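Putative methylase (Clostridium difficile, PDB 3LDU) probably methylates guanine bases of ribosomal RNA, joining an RNA-binding THUMP region to a Rossmann-like methyltransferase domain that holds GTP in this crystal. Local coordinates at residues T191-G196 against F302-T307; L183-I188 against L210-M215; D75-N80 against P112-I117. One frame throughout, in Å; residues are numbered along the deposited sequence.

In the fold
Interactions 1 and 2 belong to the Rossmann-like methyltransferase domain and touch each other, Ile306 CD1 lying 3.5 Å from Ile188 CD1, whereas interaction 3 sits in the THUMP region, its centre about 49 Å from that of interaction 1. Interaction 2 is wholly buried and pairs two helices through alanines, one isoleucine and the bent chain of a glutamate. Interaction 1 is mostly buried too, but sets a loop against a central strand and relies on aromatic rings. Interaction 3, nearer the surface, is again helix on helix, made by larger aliphatic groups and the root of a phenylalanine. Interaction 2 lies beside the bound GTP, interaction 1 somewhat farther; the third is remote.

Interaction 1 (T191-G196 against F302-T307); sequences TPWKAG and FGFIIT
In the Rossmann-like sheet of the methyltransferase domain, the loop 191-196, which leads from helix 181-189 to strand 199-201, folds over the inner strand 304-307, with Trp193 meeting Phe304 and Thr191 meeting Ile306. The aromatic pair is an offset edge-to-face stack: the five-membered ring of Trp193 turns its edge toward the face of Phe304, the planes standing at 85° and the centroids 5.5 Å apart. Trp193 CD1 makes the touch, 3.8 Å from Phe304 CD2. A chi1 of 178° turns the indole away from the backbone N of Trp193 and sets its CD1 edge toward the phenyl ring, while the tryptophan backbone covers the phenyl face, Trp193 CA lying 4.1 Å above the plane over its centre. Pro192 adds a third element, its CD 3.8 Å from Phe304 CE1. The loop holds its shape through an ST turn, in which Thr191 OG1 accepts a nearly straight bond from Trp193 N (3.1 Å, 163°); the same hydroxyl also bonds to Ile188 O at the end of the preceding helix. The indole NE1 is satisfied by Arg197 O, which would fix the rotation of the ring system. Phe304 and Ile306 also pack on Leu199 of the adjacent parallel strand, and the side chain of Ile306 comes within about 9 Å of the bound GTP. At the end of the contact nearer that ligand, Thr191 and Ile306 reach toward each other tip to tip, the methyl CG2 of Thr191 resting 3.8 Å from CD1 of Ile306.

Interaction 2 (L183-I188 against L210-M215); sequences LAAGLI and LIEAAM
Helices 181-189 and 208-217 pack with their local axes 8.7 Å apart at closest approach and a crossing angle of -60°, a near approach that brings the CA atoms of Ala185 and Glu212 to 5.6 Å. Small residues make this possible: Ala184 and Ala185 present only methyl groups to the second helix, and Ala213 returns another. Glu212 lies against both alanines of the first helix. Chi1 (-63°) sets its CG anti to the carbonyl carbon, where it rests on Ala184 CB at 4.0 Å; the bend at chi2 (-73°) then brings one oxygen, OE1, beside the Ala185 methyl, 3.6 Å from Ala185 CB. Both buried oxygens have polar partners: OE2 forms a salt bridge with Arg168 NE and a hydrogen bond with Tyr170 OH, and OE1 is hydrogen-bonded elsewhere in the protein. The nearby arginine would be expected to favour the charged form of Glu212. One turn after Ala184 in the first helix, Ile188 extends its CG1 branch across to Ala213, and CD1 meets Ala213 CB at 3.8 Å. The side chain of Ala184 is about 6 Å from the bound GTP and about 4 Å from that of Thr208, a GTP-binding residue at the start of the second helix. On the sheet side, Ala213 packs on Leu199 of strand 199-201, while Leu210 and Ala214 settle on Ile286 of strand 286-290, seating helix 208-217 against the parallel part of the sheet.

Interaction 3 (D75-N80 against P112-I117); sequences DELFEN and PDVQAI
Leu77 is the first residue of segment 75-80 to meet segment 112-117 of helix 111-129, and it does so with one branch. Its CG stands anti to the backbone N (chi1 172°), and from there CD2 reaches between two residues a turn apart, lying 4.0 Å from Val114 CA and 3.9 Å from Ile117 CG2. The Val114 side chain takes part through its CG1 methyl, 4.1 Å from the same Leu77 CD2. Both helices belong to the THUMP region, an RNA-binding module in related proteins, and here they run in roughly the same direction, with local axes 10.1 Å apart and crossing at -35°. Leu77 also packs on Phe69 of strand 63-70 and on Leu108, which also touches Val114, while Phe74 closes over Val114 and Ile117 from the first helix. Next in sequence, Phe78 meets the Ile117 side chain with its CB, at 3.7 Å from CG2. That methyl thus fits into the angle between Leu77 and Phe78, and also lies 3.8 Å from the backbone N of Phe78. The phenyl ring continues past Ile117 and turns its edge to the carbonyl, Phe78 CD1 lying 3.9 Å from Ile117 O near the ring plane. Farther along the second helix, Ala121 and Glu124 touch the Phe78 side chain, and Lys120 makes a cation-pi contact with its ring.

Interaction 1 (T191-G196 against F302-T307)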
loop_
_atom_site.group_PDB
_atom_site.type_symbol
_atom_site.label_atom_id
_atom_site.label_comp_id
_atom_site.label_asym_id
_atom_site.label_seq_id
_atom_site.Cartn_x
_atom_site.Cartn_y
_atom_site.Cartn_z
ATOM N N THR A 191 12.890 8.407 -0.964
ATOM C CA THR A 191 13.719 9.484 -1.494
ATOM C C THR A 191 13.542 10.761 -0.681
ATOM O O THR A 191 12.607 10.879 0.119
ATOM C CB THR A 191 13.336 9.820 -2.950
ATOM O OG1 THR A 191 12.147 10.624 -2.952
ATOM C CG2 THR A 191 13.136 8.545 -3.768
ATOM N N PRO A 192 14.440 11.731 -0.883
ATOM C CA PRO A 192 14.313 13.022 -0.200
ATOM C C PRO A 192 13.414 14.008 -0.937
ATOM O O PRO A 192 13.372 15.175 -0.558
ATOM C CB PRO A 192 15.751 13.559 -0.180
ATOM C CG PRO A 192 16.618 12.462 -0.751
ATOM C CD PRO A 192 15.739 11.596 -1.564
ATOM N N TRP A 193 12.693 13.563 -1.962
ATOM C CA TRP A 193 11.881 14.496 -2.738
ATOM C C TRP A 193 10.830 15.186 -1.876
ATOM O O TRP A 193 10.196 14.555 -1.027
ATOM C CB TRP A 193 11.190 13.806 -3.923
ATOM C CG TRP A 193 10.314 14.767 -4.694
ATOM C CD1 TRP A 193 10.724 15.667 -5.639
ATOM C CD2 TRP A 193 8.894 14.955 -4.548
ATOM N NE1 TRP A 193 9.649 16.396 -6.101
ATOM C CE2 TRP A 193 8.517 15.981 -5.443
ATOM C CE3 TRP A 193 7.908 14.360 -3.749
ATOM C CZ2 TRP A 193 7.196 16.411 -5.572
ATOM C CZ3 TRP A 193 6.599 14.792 -3.875
ATOM C CH2 TRP A 193 6.254 15.810 -4.773
ATOM N N LYS A 194 10.630 16.475 -2.127
ATOM C CA LYS A 194 9.590 17.263 -1.464
ATOM C C LYS A 194 8.926 18.152 -2.513
ATOM O O LYS A 194 9.569 18.542 -3.475
ATOM C CB LYS A 194 10.204 18.156 -0.378
ATOM C CG LYS A 194 10.091 17.612 1.035
ATOM C CD LYS A 194 11.175 16.588 1.336
ATOM C CE LYS A 194 11.075 16.084 2.774
ATOM N NZ LYS A 194 12.238 15.235 3.158
ATOM N N ALA A 195 7.651 18.476 -2.326
ATOM C CA ALA A 195 6.949 19.385 -3.233
ATOM C C ALA A 195 7.752 20.667 -3.456
ATOM O O ALA A 195 8.241 21.271 -2.505
ATOM C CB ALA A 195 5.550 19.711 -2.682
ATOM N N GLY A 196 7.896 21.073 -4.713
ATOM C CA GLY A 196 8.713 22.229 -5.037
ATOM C C GLY A 196 10.024 21.858 -5.704
ATOM O O GLY A 196 10.582 22.650 -6.473
ATOM N N PHE A 302 19.876 19.632 -9.580
ATOM C CA PHE A 302 19.310 19.133 -8.327
ATOM C C PHE A 302 17.876 18.640 -8.496
ATOM O O PHE A 302 17.062 18.754 -7.588
ATOM C CB PHE A 302 19.381 20.206 -7.234
ATOM C CG PHE A 302 20.758 20.794 -7.056
ATOM C CD1 PHE A 302 21.816 20.000 -6.655
ATOM C CD2 PHE A 302 20.991 22.136 -7.302
ATOM C CE1 PHE A 302 23.088 20.536 -6.500
ATOM C CE2 PHE A 302 22.258 22.676 -7.150
ATOM C CZ PHE A 302 23.305 21.874 -6.746
ATOM N N GLY A 303 17.570 18.081 -9.661
ATOM C CA GLY A 303 16.275 17.453 -9.858
ATOM C C GLY A 303 16.255 16.002 -9.395
ATOM O O GLY A 303 17.279 15.432 -9.000
ATOM N N PHE A 304 15.075 15.399 -9.450
ATOM C CA PHE A 304 14.897 14.004 -9.071
ATOM C C PHE A 304 14.267 13.230 -10.215
ATOM O O PHE A 304 13.389 13.746 -10.895
ATOM C CB PHE A 304 13.959 13.900 -7.864
ATOM C CG PHE A 304 14.551 14.404 -6.591
ATOM C CD1 PHE A 304 15.185 13.539 -5.723
ATOM C CD2 PHE A 304 14.463 15.746 -6.256
ATOM C CE1 PHE A 304 15.728 14.003 -4.549
ATOM C CE2 PHE A 304 15.008 16.214 -5.085
ATOM C CZ PHE A 304 15.641 15.342 -4.230
ATOM N N ILE A 305 14.708 11.989 -10.407
ATOM C CA ILE A 305 14.020 11.046 -11.284
ATOM C C ILE A 305 13.619 9.835 -10.446
ATOM O O ILE A 305 14.446 9.293 -9.699
ATOM C CB ILE A 305 14.905 10.588 -12.450
ATOM C CG1 ILE A 305 15.001 11.700 -13.497
ATOM C CG2 ILE A 305 14.329 9.319 -13.087
ATOM C CD1 ILE A 305 16.255 11.610 -14.403
ATOM N N ILE A 306 12.344 9.449 -10.515
ATOM C CA ILE A 306 11.892 8.213 -9.876
ATOM C C ILE A 306 11.106 7.490 -10.935
ATOM O O ILE A 306 10.164 8.059 -11.506
ATOM C CB ILE A 306 10.982 8.488 -8.658
ATOM C CG1 ILE A 306 11.719 9.341 -7.621
ATOM C CG2 ILE A 306 10.543 7.172 -8.010
ATOM C CD1 ILE A 306 10.812 9.806 -6.474
ATOM N N THR A 307 11.490 6.256 -11.240
ATOM C CA THR A 307 10.898 5.602 -12.398
ATOM C C THR A 307 10.914 4.076 -12.335
ATOM O O THR A 307 11.721 3.473 -11.622
ATOM C CB THR A 307 11.616 6.066 -13.707
ATOM O OG1 THR A 307 10.860 5.655 -14.845
ATOM C CG2 THR A 307 13.040 5.501 -13.778
#

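Interaction 2 (L183-I188 against L210-M215)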
loop_
_atom_site.group_PDB
_atom_site.type_symbol
_atom_site.label_atom_id
_atom_site.label_comp_id
_atom_site.label_asym_id
_atom_site.label_seq_id
_atom_site.Cartn_x
_atom_site.Cartn_y
_atom_site.Cartn_z
ATOM N N LEU A 183 3.212 0.490 -3.360
ATOM C CA LEU A 183 4.642 0.405 -3.661
ATOM C C LEU A 183 5.155 1.754 -4.161
ATOM O O LEU A 183 6.200 2.234 -3.717
ATOM C CB LEU A 183 4.900 -0.686 -4.689
ATOM C CG LEU A 183 6.346 -0.868 -5.150
ATOM C CD1 LEU A 183 7.241 -1.147 -3.969
ATOM C CD2 LEU A 183 6.433 -2.001 -6.156
ATOM N N ALA A 184 4.412 2.367 -5.079
ATOM C CA ALA A 184 4.795 3.674 -5.610
ATOM C C ALA A 184 4.936 4.721 -4.513
ATOM O O ALA A 184 5.894 5.471 -4.483
ATOM C CB ALA A 184 3.782 4.144 -6.679
ATOM N N ALA A 185 3.975 4.786 -3.593
ATOM C CA ALA A 185 4.126 5.721 -2.481
ATOM C C ALA A 185 5.381 5.418 -1.674
ATOM O O ALA A 185 6.076 6.330 -1.230
ATOM C CB ALA A 185 2.878 5.674 -1.570
ATOM N N GLY A 186 5.668 4.137 -1.475
ATOM C CA GLY A 186 6.853 3.752 -0.721
ATOM C C GLY A 186 8.133 4.194 -1.420
ATOM O O GLY A 186 9.094 4.594 -0.773
ATOM N N LEU A 187 8.143 4.109 -2.742
ATOM C CA LEU A 187 9.295 4.581 -3.510
ATOM C C LEU A 187 9.537 6.069 -3.236
ATOM O O LEU A 187 10.657 6.474 -2.961
ATOM C CB LEU A 187 9.063 4.341 -4.999
ATOM C CG LEU A 187 9.633 3.103 -5.687
ATOM C CD1 LEU A 187 9.765 1.877 -4.781
ATOM C CD2 LEU A 187 8.894 2.794 -6.996
ATOM N N ILE A 188 8.479 6.881 -3.308
ATOM C CA ILE A 188 8.625 8.303 -3.032
ATOM C C ILE A 188 9.209 8.541 -1.634
ATOM O O ILE A 188 10.116 9.357 -1.443
ATOM C CB ILE A 188 7.290 9.063 -3.116
ATOM C CG1 ILE A 188 6.580 8.810 -4.454
ATOM C CG2 ILE A 188 7.529 10.568 -2.914
ATOM C CD1 ILE A 188 7.449 9.095 -5.660
ATOM N N LEU A 210 3.869 9.373 -10.296
ATOM C CA LEU A 210 3.671 10.819 -10.212
ATOM C C LEU A 210 2.378 11.212 -9.502
ATOM O O LEU A 210 2.355 12.175 -8.745
ATOM C CB LEU A 210 3.702 11.453 -11.595
ATOM C CG LEU A 210 5.064 11.315 -12.260
ATOM C CD1 LEU A 210 4.993 11.793 -13.719
ATOM C CD2 LEU A 210 6.066 12.099 -11.452
ATOM N N ILE A 211 1.302 10.484 -9.767
ATOM C CA ILE A 211 0.063 10.714 -9.014
ATOM C C ILE A 211 0.296 10.540 -7.506
ATOM O O ILE A 211 -0.104 11.390 -6.703
ATOM C CB ILE A 211 -1.089 9.832 -9.551
ATOM C CG1 ILE A 211 -1.424 10.260 -10.979
ATOM C CG2 ILE A 211 -2.334 9.935 -8.654
ATOM C CD1 ILE A 211 -2.270 9.263 -11.768
ATOM N N GLU A 212 0.963 9.458 -7.109
ATOM C CA GLU A 212 1.272 9.286 -5.694
ATOM C C GLU A 212 2.141 10.406 -5.141
ATOM O O GLU A 212 1.911 10.878 -4.015
ATOM C CB GLU A 212 1.878 7.913 -5.400
ATOM C CG GLU A 212 0.932 6.780 -5.705
ATOM C CD GLU A 212 -0.209 6.681 -4.681
ATOM O OE1 GLU A 212 0.043 6.848 -3.470
ATOM O OE2 GLU A 212 -1.347 6.428 -5.099
ATOM N N ALA A 213 3.129 10.846 -5.927
ATOM C CA ALA A 213 3.980 11.926 -5.467
ATOM C C ALA A 213 3.205 13.236 -5.335
ATOM O O ALA A 213 3.401 13.972 -4.370
ATOM C CB ALA A 213 5.203 12.098 -6.385
ATOM N N ALA A 214 2.348 13.539 -6.312
ATOM C CA ALA A 214 1.540 14.751 -6.247
ATOM C C ALA A 214 0.659 14.715 -4.990
ATOM O O ALA A 214 0.542 15.718 -4.289
ATOM C CB ALA A 214 0.665 14.899 -7.501
HETATM N N MSE A 215 0.036 13.573 -4.702
HETATM C CA MSE A 215 -0.846 13.510 -3.520
HETATM C C MSE A 215 -0.080 13.700 -2.209
HETATM O O MSE A 215 -0.541 14.385 -1.298
HETATM C CB MSE A 215 -1.673 12.226 -3.512
HETATM C CG MSE A 215 -2.630 12.143 -4.694
HETATM SE SE MSE A 215 -3.501 10.385 -4.575
HETATM C CE MSE A 215 -4.424 10.668 -2.910
#

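Interaction 3 (D75-N80 against P112-I117)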
loop_
_atom_site.group_PDB
_atom_site.type_symbol
_atom_site.label_atom_id
_atom_site.label_comp_id
_atom_site.label_asym_id
_atom_site.label_seq_id
_atom_site.Cartn_x
_atom_site.Cartn_y
_atom_site.Cartn_z
ATOM N N ASP A 75 -9.704 -28.983 16.907
ATOM C CA ASP A 75 -10.415 -28.865 18.180
ATOM C C ASP A 75 -9.923 -27.640 18.973
ATOM O O ASP A 75 -10.722 -26.876 19.517
ATOM C CB ASP A 75 -10.268 -30.147 19.009
ATOM C CG ASP A 75 -10.978 -31.337 18.378
ATOM O OD1 ASP A 75 -12.018 -31.135 17.715
ATOM O OD2 ASP A 75 -10.502 -32.481 18.551
ATOM N N GLU A 76 -8.613 -27.447 19.027
ATOM C CA GLU A 76 -8.052 -26.309 19.746
ATOM C C GLU A 76 -8.436 -24.983 19.069
ATOM O O GLU A 76 -8.772 -24.012 19.741
ATOM C CB GLU A 76 -6.532 -26.450 19.882
ATOM C CG GLU A 76 -5.904 -25.446 20.835
ATOM C CD GLU A 76 -4.415 -25.684 21.071
ATOM O OE1 GLU A 76 -3.879 -25.110 22.051
ATOM O OE2 GLU A 76 -3.781 -26.433 20.288
ATOM N N LEU A 77 -8.372 -24.949 17.737
ATOM C CA LEU A 77 -8.803 -23.772 16.971
ATOM C C LEU A 77 -10.275 -23.439 17.277
ATOM O O LEU A 77 -10.625 -22.287 17.542
ATOM C CB LEU A 77 -8.610 -24.012 15.466
ATOM C CG LEU A 77 -9.189 -22.957 14.508
ATOM C CD1 LEU A 77 -8.471 -21.634 14.711
ATOM C CD2 LEU A 77 -9.060 -23.389 13.046
ATOM N N PHE A 78 -11.127 -24.457 17.241
ATOM C CA PHE A 78 -12.547 -24.275 17.558
ATOM C C PHE A 78 -12.779 -23.761 18.981
ATOM O O PHE A 78 -13.446 -22.750 19.186
ATOM C CB PHE A 78 -13.334 -25.573 17.345
ATOM C CG PHE A 78 -14.790 -25.447 17.682
ATOM C CD1 PHE A 78 -15.660 -24.816 16.812
ATOM C CD2 PHE A 78 -15.281 -25.936 18.881
ATOM C CE1 PHE A 78 -17.004 -24.684 17.122
ATOM C CE2 PHE A 78 -16.627 -25.809 19.203
ATOM C CZ PHE A 78 -17.492 -25.187 18.320
ATOM N N GLU A 79 -12.226 -24.455 19.968
ATOM C CA GLU A 79 -12.432 -24.048 21.358
ATOM C C GLU A 79 -11.948 -22.623 21.631
ATOM O O GLU A 79 -12.638 -21.845 22.297
ATOM C CB GLU A 79 -11.786 -25.043 22.325
ATOM C CG GLU A 79 -12.501 -26.395 22.366
ATOM C CD GLU A 79 -13.922 -26.302 22.935
ATOM O OE1 GLU A 79 -14.142 -25.484 23.858
ATOM O OE2 GLU A 79 -14.814 -27.047 22.464
ATOM N N ASN A 80 -10.776 -22.268 21.112
ATOM C CA ASN A 80 -10.251 -20.926 21.348
ATOM C C ASN A 80 -11.043 -19.838 20.635
ATOM O O ASN A 80 -11.185 -18.728 21.143
ATOM C CB ASN A 80 -8.760 -20.849 20.982
ATOM C CG ASN A 80 -7.896 -21.682 21.911
ATOM O OD1 ASN A 80 -8.292 -21.970 23.040
ATOM N ND2 ASN A 80 -6.725 -22.083 21.442
ATOM N N PRO A 112 -9.134 -23.878 3.837
ATOM C CA PRO A 112 -10.604 -23.893 3.792
ATOM C C PRO A 112 -11.203 -24.539 5.041
ATOM O O PRO A 112 -12.294 -24.139 5.461
ATOM C CB PRO A 112 -10.913 -24.731 2.548
ATOM C CG PRO A 112 -9.668 -24.582 1.677
ATOM C CD PRO A 112 -8.533 -24.539 2.662
ATOM N N ASP A 113 -10.509 -25.514 5.623
ATOM C CA ASP A 113 -10.976 -26.136 6.862
ATOM C C ASP A 113 -10.839 -25.195 8.054
ATOM O O ASP A 113 -11.698 -25.184 8.957
ATOM C CB ASP A 113 -10.258 -27.457 7.118
ATOM C CG ASP A 113 -10.619 -28.507 6.090
ATOM O OD1 ASP A 113 -11.833 -28.719 5.861
ATOM O OD2 ASP A 113 -9.698 -29.101 5.492
ATOM N N VAL A 114 -9.775 -24.395 8.046
ATOM C CA VAL A 114 -9.597 -23.352 9.053
ATOM C C VAL A 114 -10.793 -22.394 8.989
ATOM O O VAL A 114 -11.370 -22.025 10.020
ATOM C CB VAL A 114 -8.281 -22.577 8.840
ATOM C CG1 VAL A 114 -8.269 -21.266 9.626
ATOM C CG2 VAL A 114 -7.077 -23.444 9.199
ATOM N N GLN A 115 -11.170 -22.009 7.775
ATOM C CA GLN A 115 -12.286 -21.090 7.572
ATOM C C GLN A 115 -13.588 -21.679 8.102
ATOM O O GLN A 115 -14.348 -20.981 8.770
ATOM C CB GLN A 115 -12.468 -20.735 6.095
ATOM C CG GLN A 115 -11.359 -19.864 5.495
ATOM C CD GLN A 115 -11.575 -19.689 3.994
ATOM O OE1 GLN A 115 -11.293 -20.594 3.215
ATOM N NE2 GLN A 115 -12.124 -18.543 3.592
ATOM N N ALA A 116 -13.845 -22.949 7.790
ATOM C CA ALA A 116 -15.092 -23.590 8.205
ATOM C C ALA A 116 -15.172 -23.704 9.719
ATOM O O ALA A 116 -16.221 -23.458 10.292
ATOM C CB ALA A 116 -15.239 -24.970 7.579
ATOM N N ILE A 117 -14.073 -24.100 10.354
ATOM C CA ILE A 117 -14.056 -24.289 11.801
ATOM C C ILE A 117 -14.247 -22.953 12.528
ATOM O O ILE A 117 -14.992 -22.870 13.508
ATOM C CB ILE A 117 -12.763 -24.995 12.277
ATOM C CG1 ILE A 117 -12.770 -26.472 11.860
ATOM C CG2 ILE A 117 -12.594 -24.866 13.795
ATOM C CD1 ILE A 117 -13.666 -27.362 12.727
#